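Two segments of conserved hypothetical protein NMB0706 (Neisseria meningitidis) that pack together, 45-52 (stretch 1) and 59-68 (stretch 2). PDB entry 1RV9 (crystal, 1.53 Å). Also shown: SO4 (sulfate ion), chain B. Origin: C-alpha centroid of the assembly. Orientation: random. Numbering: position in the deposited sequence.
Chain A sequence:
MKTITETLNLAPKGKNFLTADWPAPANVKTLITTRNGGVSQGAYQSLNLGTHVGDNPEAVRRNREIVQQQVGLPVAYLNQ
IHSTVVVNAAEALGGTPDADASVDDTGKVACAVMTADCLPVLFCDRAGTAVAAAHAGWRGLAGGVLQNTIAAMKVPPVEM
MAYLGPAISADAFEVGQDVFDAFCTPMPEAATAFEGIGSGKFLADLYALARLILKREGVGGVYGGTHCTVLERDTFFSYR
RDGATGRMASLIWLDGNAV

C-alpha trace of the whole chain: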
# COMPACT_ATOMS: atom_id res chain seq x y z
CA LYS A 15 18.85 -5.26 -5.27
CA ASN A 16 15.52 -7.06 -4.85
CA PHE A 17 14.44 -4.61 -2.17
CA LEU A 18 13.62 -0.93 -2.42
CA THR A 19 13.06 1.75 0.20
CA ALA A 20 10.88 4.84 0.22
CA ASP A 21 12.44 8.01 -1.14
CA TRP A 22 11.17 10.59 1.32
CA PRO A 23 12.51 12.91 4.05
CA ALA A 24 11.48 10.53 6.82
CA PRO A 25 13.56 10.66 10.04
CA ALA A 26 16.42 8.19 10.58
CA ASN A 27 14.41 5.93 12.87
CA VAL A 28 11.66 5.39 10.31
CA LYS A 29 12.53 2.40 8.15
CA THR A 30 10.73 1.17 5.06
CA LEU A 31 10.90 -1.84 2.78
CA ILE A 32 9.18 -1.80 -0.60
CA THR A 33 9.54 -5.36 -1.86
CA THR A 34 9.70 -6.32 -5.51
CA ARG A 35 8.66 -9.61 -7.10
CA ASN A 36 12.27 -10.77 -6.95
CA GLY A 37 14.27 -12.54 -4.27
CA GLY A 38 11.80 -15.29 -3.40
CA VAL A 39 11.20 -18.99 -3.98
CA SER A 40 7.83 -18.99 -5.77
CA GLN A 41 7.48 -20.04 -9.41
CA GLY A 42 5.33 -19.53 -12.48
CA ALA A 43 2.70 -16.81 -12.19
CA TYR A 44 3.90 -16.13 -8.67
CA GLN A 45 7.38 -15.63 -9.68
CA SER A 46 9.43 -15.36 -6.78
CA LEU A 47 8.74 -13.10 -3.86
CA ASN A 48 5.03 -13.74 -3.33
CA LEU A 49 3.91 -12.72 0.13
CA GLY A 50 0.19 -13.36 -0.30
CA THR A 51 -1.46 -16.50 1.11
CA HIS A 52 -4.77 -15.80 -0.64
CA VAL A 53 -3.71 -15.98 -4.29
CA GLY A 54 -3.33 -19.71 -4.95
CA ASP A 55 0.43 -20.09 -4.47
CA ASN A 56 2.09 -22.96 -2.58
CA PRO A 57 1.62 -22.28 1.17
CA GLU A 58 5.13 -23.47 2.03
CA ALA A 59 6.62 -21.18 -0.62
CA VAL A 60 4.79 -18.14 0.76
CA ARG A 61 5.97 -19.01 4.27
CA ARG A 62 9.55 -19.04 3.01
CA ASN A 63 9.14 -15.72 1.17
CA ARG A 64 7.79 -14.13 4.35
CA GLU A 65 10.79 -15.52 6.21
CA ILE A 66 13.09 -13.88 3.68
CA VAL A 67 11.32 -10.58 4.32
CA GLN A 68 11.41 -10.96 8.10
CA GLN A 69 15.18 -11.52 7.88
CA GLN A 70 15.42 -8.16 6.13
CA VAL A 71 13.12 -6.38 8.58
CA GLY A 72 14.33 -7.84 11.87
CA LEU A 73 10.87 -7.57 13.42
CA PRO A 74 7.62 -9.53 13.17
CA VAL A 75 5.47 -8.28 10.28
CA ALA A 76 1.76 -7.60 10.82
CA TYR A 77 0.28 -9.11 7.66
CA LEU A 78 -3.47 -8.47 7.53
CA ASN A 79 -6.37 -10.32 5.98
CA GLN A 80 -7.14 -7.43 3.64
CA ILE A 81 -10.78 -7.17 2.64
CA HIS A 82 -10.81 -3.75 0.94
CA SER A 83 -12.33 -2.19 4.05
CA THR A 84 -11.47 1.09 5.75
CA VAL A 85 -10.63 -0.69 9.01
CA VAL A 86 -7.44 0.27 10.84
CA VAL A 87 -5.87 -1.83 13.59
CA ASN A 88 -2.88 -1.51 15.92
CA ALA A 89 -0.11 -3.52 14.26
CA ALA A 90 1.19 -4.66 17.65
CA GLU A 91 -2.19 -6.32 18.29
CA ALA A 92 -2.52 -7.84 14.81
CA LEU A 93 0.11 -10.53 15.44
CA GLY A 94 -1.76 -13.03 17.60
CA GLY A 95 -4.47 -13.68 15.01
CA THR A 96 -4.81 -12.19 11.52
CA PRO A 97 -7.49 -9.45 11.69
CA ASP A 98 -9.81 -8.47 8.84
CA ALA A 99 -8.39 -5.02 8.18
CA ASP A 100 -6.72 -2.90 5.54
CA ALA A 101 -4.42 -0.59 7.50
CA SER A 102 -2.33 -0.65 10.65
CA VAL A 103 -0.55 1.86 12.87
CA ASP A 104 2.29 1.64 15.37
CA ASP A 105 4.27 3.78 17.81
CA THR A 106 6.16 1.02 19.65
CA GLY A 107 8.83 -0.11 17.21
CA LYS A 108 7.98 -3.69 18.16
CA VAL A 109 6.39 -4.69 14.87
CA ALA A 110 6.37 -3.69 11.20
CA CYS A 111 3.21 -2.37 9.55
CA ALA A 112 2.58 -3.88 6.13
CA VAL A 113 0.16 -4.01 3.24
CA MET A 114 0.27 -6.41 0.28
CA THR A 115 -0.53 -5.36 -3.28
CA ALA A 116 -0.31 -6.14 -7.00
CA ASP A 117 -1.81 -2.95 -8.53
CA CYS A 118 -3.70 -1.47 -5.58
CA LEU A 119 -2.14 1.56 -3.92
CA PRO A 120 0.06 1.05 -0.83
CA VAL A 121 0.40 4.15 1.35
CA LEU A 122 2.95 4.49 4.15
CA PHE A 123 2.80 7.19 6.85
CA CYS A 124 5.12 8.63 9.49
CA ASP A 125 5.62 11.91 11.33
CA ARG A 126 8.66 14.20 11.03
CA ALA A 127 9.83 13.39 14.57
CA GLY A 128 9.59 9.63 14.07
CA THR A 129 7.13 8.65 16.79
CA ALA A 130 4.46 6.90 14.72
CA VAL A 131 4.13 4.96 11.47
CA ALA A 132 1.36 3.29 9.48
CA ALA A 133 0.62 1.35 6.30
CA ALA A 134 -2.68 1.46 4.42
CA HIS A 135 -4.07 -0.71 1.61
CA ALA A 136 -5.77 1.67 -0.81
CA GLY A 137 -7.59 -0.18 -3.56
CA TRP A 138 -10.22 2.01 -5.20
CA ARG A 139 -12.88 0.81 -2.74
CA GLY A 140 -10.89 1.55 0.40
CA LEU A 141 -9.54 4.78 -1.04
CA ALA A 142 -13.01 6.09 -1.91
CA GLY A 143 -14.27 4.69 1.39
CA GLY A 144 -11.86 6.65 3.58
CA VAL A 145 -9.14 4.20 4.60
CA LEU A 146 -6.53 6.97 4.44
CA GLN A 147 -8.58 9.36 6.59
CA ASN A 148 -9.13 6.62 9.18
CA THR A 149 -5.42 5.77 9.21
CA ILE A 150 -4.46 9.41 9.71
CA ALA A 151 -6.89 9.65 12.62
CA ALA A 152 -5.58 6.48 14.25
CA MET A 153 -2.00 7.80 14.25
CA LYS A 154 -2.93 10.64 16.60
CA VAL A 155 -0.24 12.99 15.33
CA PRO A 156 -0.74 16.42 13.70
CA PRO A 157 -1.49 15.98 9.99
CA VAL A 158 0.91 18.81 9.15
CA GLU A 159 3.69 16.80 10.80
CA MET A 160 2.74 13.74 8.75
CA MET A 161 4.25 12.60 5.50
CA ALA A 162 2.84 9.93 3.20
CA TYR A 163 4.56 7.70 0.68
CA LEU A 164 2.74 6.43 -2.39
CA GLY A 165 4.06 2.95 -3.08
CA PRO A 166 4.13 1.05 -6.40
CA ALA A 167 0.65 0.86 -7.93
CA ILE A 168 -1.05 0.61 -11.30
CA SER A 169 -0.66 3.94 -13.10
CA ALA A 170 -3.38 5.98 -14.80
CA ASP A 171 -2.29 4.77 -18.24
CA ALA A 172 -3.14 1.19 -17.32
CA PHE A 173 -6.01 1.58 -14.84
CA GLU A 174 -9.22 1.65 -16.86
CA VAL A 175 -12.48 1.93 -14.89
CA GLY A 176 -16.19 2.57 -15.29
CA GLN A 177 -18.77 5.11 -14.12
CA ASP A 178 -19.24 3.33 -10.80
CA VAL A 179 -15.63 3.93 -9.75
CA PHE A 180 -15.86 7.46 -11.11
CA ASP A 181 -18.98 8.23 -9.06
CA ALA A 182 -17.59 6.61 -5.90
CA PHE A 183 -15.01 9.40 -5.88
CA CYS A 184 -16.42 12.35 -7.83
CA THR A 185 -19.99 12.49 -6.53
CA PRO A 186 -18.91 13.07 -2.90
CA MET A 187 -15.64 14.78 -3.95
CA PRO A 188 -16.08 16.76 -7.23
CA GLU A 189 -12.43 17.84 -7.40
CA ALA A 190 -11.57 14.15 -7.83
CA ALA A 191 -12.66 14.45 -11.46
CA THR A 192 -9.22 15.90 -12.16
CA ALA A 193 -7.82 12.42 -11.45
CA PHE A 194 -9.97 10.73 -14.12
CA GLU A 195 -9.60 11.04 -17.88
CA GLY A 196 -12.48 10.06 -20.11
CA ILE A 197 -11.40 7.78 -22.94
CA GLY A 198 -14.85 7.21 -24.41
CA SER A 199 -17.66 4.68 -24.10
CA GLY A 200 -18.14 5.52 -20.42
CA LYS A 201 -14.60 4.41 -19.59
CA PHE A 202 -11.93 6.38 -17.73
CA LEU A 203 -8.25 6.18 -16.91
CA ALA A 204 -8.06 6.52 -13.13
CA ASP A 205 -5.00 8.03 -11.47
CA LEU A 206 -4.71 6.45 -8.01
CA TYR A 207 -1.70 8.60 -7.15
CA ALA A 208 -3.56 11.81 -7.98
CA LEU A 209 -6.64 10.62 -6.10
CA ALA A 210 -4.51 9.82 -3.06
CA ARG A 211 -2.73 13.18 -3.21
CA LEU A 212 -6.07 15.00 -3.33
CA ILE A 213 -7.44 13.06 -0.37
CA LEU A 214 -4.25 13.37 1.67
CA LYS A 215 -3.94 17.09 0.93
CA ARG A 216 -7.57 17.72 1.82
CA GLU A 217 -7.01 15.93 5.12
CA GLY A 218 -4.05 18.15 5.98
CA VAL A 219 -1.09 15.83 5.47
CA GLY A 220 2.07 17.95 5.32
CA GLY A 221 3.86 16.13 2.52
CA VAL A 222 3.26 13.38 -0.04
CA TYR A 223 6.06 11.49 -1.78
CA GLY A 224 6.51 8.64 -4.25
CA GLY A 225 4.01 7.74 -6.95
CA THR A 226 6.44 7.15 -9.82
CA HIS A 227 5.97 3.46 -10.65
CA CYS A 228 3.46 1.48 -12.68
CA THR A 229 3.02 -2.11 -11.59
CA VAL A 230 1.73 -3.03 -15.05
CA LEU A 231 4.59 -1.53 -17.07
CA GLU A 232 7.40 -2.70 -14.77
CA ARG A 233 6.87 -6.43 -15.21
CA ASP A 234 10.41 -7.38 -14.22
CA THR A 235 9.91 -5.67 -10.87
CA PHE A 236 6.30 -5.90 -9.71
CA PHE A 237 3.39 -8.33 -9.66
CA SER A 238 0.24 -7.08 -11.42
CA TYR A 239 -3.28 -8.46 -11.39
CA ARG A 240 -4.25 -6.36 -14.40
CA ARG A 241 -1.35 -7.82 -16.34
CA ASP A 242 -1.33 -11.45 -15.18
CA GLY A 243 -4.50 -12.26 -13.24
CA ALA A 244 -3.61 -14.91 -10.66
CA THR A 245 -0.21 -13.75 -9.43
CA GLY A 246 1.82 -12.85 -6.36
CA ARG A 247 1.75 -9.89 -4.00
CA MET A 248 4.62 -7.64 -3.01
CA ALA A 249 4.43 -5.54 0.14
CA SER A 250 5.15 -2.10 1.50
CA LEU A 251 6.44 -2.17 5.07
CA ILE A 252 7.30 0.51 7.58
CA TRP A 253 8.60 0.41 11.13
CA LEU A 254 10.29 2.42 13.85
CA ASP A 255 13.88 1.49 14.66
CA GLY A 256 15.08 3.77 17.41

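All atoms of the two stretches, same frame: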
# COMPACT_ATOMS: atom_id res chain seq x y z
N GLN A 45 5.98 -15.82 -9.84
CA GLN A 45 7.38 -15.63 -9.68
C GLN A 45 8.11 -14.62 -8.86
O GLN A 45 8.17 -13.37 -9.05
CB GLN A 45 8.16 -15.86 -10.97
CG GLN A 45 8.15 -14.97 -12.18
CD GLN A 45 8.82 -15.77 -13.28
OE1 GLN A 45 8.21 -16.69 -13.84
NE2 GLN A 45 10.10 -15.50 -13.54
N SER A 46 8.60 -15.41 -7.91
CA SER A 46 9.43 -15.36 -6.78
C SER A 46 9.01 -14.78 -5.45
O SER A 46 8.52 -15.54 -4.58
CB SER A 46 10.82 -15.03 -7.34
OG SER A 46 11.47 -13.98 -6.75
N LEU A 47 9.15 -13.49 -5.21
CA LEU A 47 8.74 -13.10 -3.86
C LEU A 47 7.27 -12.84 -3.54
O LEU A 47 6.91 -11.75 -3.13
CB LEU A 47 9.62 -11.97 -3.31
CG LEU A 47 9.76 -11.80 -1.79
CD1 LEU A 47 10.60 -12.91 -1.15
CD2 LEU A 47 10.45 -10.45 -1.55
N ASN A 48 6.45 -13.89 -3.64
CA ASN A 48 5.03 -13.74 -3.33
C ASN A 48 4.75 -13.84 -1.84
O ASN A 48 5.02 -14.86 -1.21
CB ASN A 48 4.19 -14.80 -4.06
CG ASN A 48 2.76 -14.80 -3.60
OD1 ASN A 48 2.15 -13.75 -3.43
ND2 ASN A 48 2.19 -15.99 -3.41
N LEU A 49 4.21 -12.76 -1.29
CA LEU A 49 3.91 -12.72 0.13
C LEU A 49 2.45 -12.95 0.47
O LEU A 49 2.09 -12.97 1.65
CB LEU A 49 4.36 -11.37 0.69
CG LEU A 49 5.84 -11.05 0.47
CD1 LEU A 49 6.12 -9.60 0.81
CD2 LEU A 49 6.69 -11.98 1.32
N GLY A 50 1.61 -13.15 -0.55
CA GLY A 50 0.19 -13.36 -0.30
C GLY A 50 -0.21 -14.82 -0.17
O GLY A 50 0.18 -15.66 -0.99
N THR A 51 -1.00 -15.13 0.86
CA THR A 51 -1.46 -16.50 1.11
C THR A 51 -2.85 -16.74 0.54
O THR A 51 -3.39 -17.84 0.67
CB THR A 51 -1.54 -16.79 2.61
OG1 THR A 51 -2.50 -15.91 3.21
CG2 THR A 51 -0.19 -16.58 3.28
N HIS A 52 -3.42 -15.72 -0.09
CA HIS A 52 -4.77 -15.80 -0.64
C HIS A 52 -4.84 -15.76 -2.16
O HIS A 52 -5.90 -15.49 -2.73
CB HIS A 52 -5.59 -14.63 -0.09
CG HIS A 52 -5.07 -13.29 -0.52
ND1 HIS A 52 -3.80 -12.84 -0.20
CD2 HIS A 52 -5.64 -12.30 -1.25
CE1 HIS A 52 -3.62 -11.64 -0.72
NE2 HIS A 52 -4.71 -11.29 -1.36
N ALA A 59 5.83 -22.17 0.10
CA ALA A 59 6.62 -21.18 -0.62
C ALA A 59 6.39 -19.79 -0.03
O ALA A 59 7.34 -19.04 0.20
CB ALA A 59 6.27 -21.19 -2.10
N VAL A 60 5.13 -19.45 0.20
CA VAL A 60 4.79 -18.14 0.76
C VAL A 60 5.42 -17.98 2.14
O VAL A 60 5.92 -16.91 2.48
CB VAL A 60 3.26 -17.96 0.89
CG1 VAL A 60 2.95 -16.62 1.55
CG2 VAL A 60 2.62 -18.02 -0.49
N ARG A 61 5.39 -19.04 2.94
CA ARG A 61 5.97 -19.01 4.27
C ARG A 61 7.46 -18.67 4.17
O ARG A 61 7.98 -17.88 4.95
CB ARG A 61 5.80 -20.36 4.96
CG ARG A 61 6.39 -20.45 6.36
CD ARG A 61 7.12 -21.77 6.54
NE ARG A 61 8.57 -21.59 6.45
CZ ARG A 61 9.39 -22.40 5.79
NH1 ARG A 61 8.92 -23.45 5.14
NH2 ARG A 61 10.70 -22.16 5.79
N ARG A 62 8.13 -19.28 3.20
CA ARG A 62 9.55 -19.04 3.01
C ARG A 62 9.81 -17.60 2.54
O ARG A 62 10.75 -16.95 3.00
CB ARG A 62 10.12 -20.04 2.00
CG ARG A 62 9.92 -21.49 2.44
CD ARG A 62 10.26 -22.46 1.32
NE ARG A 62 11.69 -22.46 1.00
CZ ARG A 62 12.18 -22.68 -0.21
NH1 ARG A 62 11.35 -22.92 -1.23
NH2 ARG A 62 13.49 -22.68 -0.42
N ASN A 63 8.97 -17.09 1.64
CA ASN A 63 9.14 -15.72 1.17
C ASN A 63 8.96 -14.73 2.32
O ASN A 63 9.68 -13.74 2.41
CB ASN A 63 8.14 -15.40 0.05
CG ASN A 63 8.37 -16.24 -1.19
OD1 ASN A 63 9.50 -16.56 -1.54
ND2 ASN A 63 7.28 -16.60 -1.87
N ARG A 64 8.01 -15.01 3.21
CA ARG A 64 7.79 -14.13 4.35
C ARG A 64 8.97 -14.20 5.31
O ARG A 64 9.29 -13.23 5.99
CB ARG A 64 6.48 -14.48 5.05
CG ARG A 64 5.25 -14.10 4.24
CD ARG A 64 3.96 -14.31 5.02
NE ARG A 64 2.80 -13.77 4.32
CZ ARG A 64 1.59 -13.68 4.84
NH1 ARG A 64 1.37 -14.10 6.08
NH2 ARG A 64 0.58 -13.17 4.14
N GLU A 65 9.62 -15.36 5.36
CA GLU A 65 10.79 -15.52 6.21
C GLU A 65 11.92 -14.66 5.67
O GLU A 65 12.64 -14.01 6.43
CB GLU A 65 11.25 -16.98 6.21
CG GLU A 65 10.50 -17.85 7.17
CD GLU A 65 11.02 -19.27 7.15
OE1 GLU A 65 12.25 -19.46 7.05
OE2 GLU A 65 10.20 -20.19 7.25
N ILE A 66 12.06 -14.67 4.35
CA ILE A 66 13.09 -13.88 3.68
C ILE A 66 12.88 -12.40 4.01
O ILE A 66 13.84 -11.67 4.27
CB ILE A 66 13.04 -14.08 2.15
CG1 ILE A 66 13.48 -15.51 1.81
CG2 ILE A 66 13.95 -13.08 1.45
CD1 ILE A 66 13.32 -15.86 0.34
N VAL A 67 11.63 -11.97 4.01
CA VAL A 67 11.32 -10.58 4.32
C VAL A 67 11.59 -10.27 5.79
O VAL A 67 12.15 -9.23 6.11
CB VAL A 67 9.85 -10.24 3.97
CG1 VAL A 67 9.46 -8.89 4.58
CG2 VAL A 67 9.68 -10.18 2.46
N GLN A 68 11.20 -11.18 6.68
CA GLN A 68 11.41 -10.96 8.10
C GLN A 68 12.90 -10.80 8.39
O GLN A 68 13.29 -9.97 9.22
CB GLN A 68 10.85 -12.12 8.92
CG GLN A 68 10.77 -11.81 10.41
CD GLN A 68 10.22 -12.96 11.21
OE1 GLN A 68 10.92 -13.94 11.48
NE2 GLN A 68 8.95 -12.87 11.59
S SO4 B . -7.03 -8.87 -3.68
O1 SO4 B . -8.21 -9.76 -3.63
O2 SO4 B . -5.82 -9.63 -3.28
O3 SO4 B . -6.86 -8.37 -5.06
O4 SO4 B . -7.22 -7.74 -2.76

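Stretch 2 is a helix throughout, running from Ala59 to Gln68 and extending beyond both ends. Stretch 1 has no regular helix or strand. It is an irregular loop that passes across one side of the helix. The two stretches come nearest where the CA atoms of Leu49 and Val60 are 5.5 Å apart and where those of Leu47 and Asn63 are 5.7 Å apart. As stretch 1 advances from Leu47 to Leu49, the nearest helix residue moves back from Asn63 to Val60. Together they bury 482 Å².

The helix offers a stripe made by Val60, Asn63, Ile66 and Val67, all with CA-to-CB bonds directed toward stretch 1. Arg61 and Glu65 point away and take no part.

Two leucines supply the main bumps from stretch 1. Both leave the backbone sideways, but their ends come nearer the helix. Leu47 sets CD1 against CB of Asn63 at 3.7 Å and reaches CG2 of Ile66 at 4.2 Å. Its other methyl, CD2, lies 4.1 Å from CG2 of Val67. The branched end of Leu47 thus sits over the hollow bounded by these three residues. Leu49 approaches the same Val67 methyl: its CD2 is 3.7 Å from Val67 CG2. That CD2 also lies 3.6 Å from Asn63 O and 3.9 Å from Arg64 CG. It fits a groove between the helix backbone and the aliphatic part of the arginine. Val67 CG2 is therefore a knob touched by both leucines.

Val60 is the bump from the helix side. Its CG2 lies 3.4 Å from Gly50 O and 3.6 Å from Asn48 ND2. Its CG1 meets Thr51 CG2 at 3.6 Å. The valine fills a pocket formed by the turning backbone and these side chains. Asn48 helps hold that shape. Its OD1 accepts a hydrogen bond from Gly50 N at 3.0 Å, and its ND2 gives a weak one to Gly50 O at 3.2 Å. Gly50 has no side chain; a CB there would be crowded by His52 CE1.

Polar bonds pin the two surfaces. Asn63 is buried among the apolar contacts, and its ND2 donates to Asn48 O at 2.9 Å. The side-chain amide thus gives a hydrogen to a backbone carbonyl of the loop, tying the two surfaces together where they are buried. Arg64 leaves its helix sideways and then extends to stretch 1. Both its NE and its NH2 donate to Leu49 O, each at 2.9 Å. One carbonyl therefore takes a forked pair of bonds at the edge of the guanidinium, near its plane. Thr51 CG2 covers one face of that group, 3.6 Å from Arg64 NH2.

At the end of stretch 1, His52 makes no contact with the helix. Its NE2 donates to O2 of a sulfate ion at 2.8 Å, and the sulfate probably comes from the crystallisation liquor.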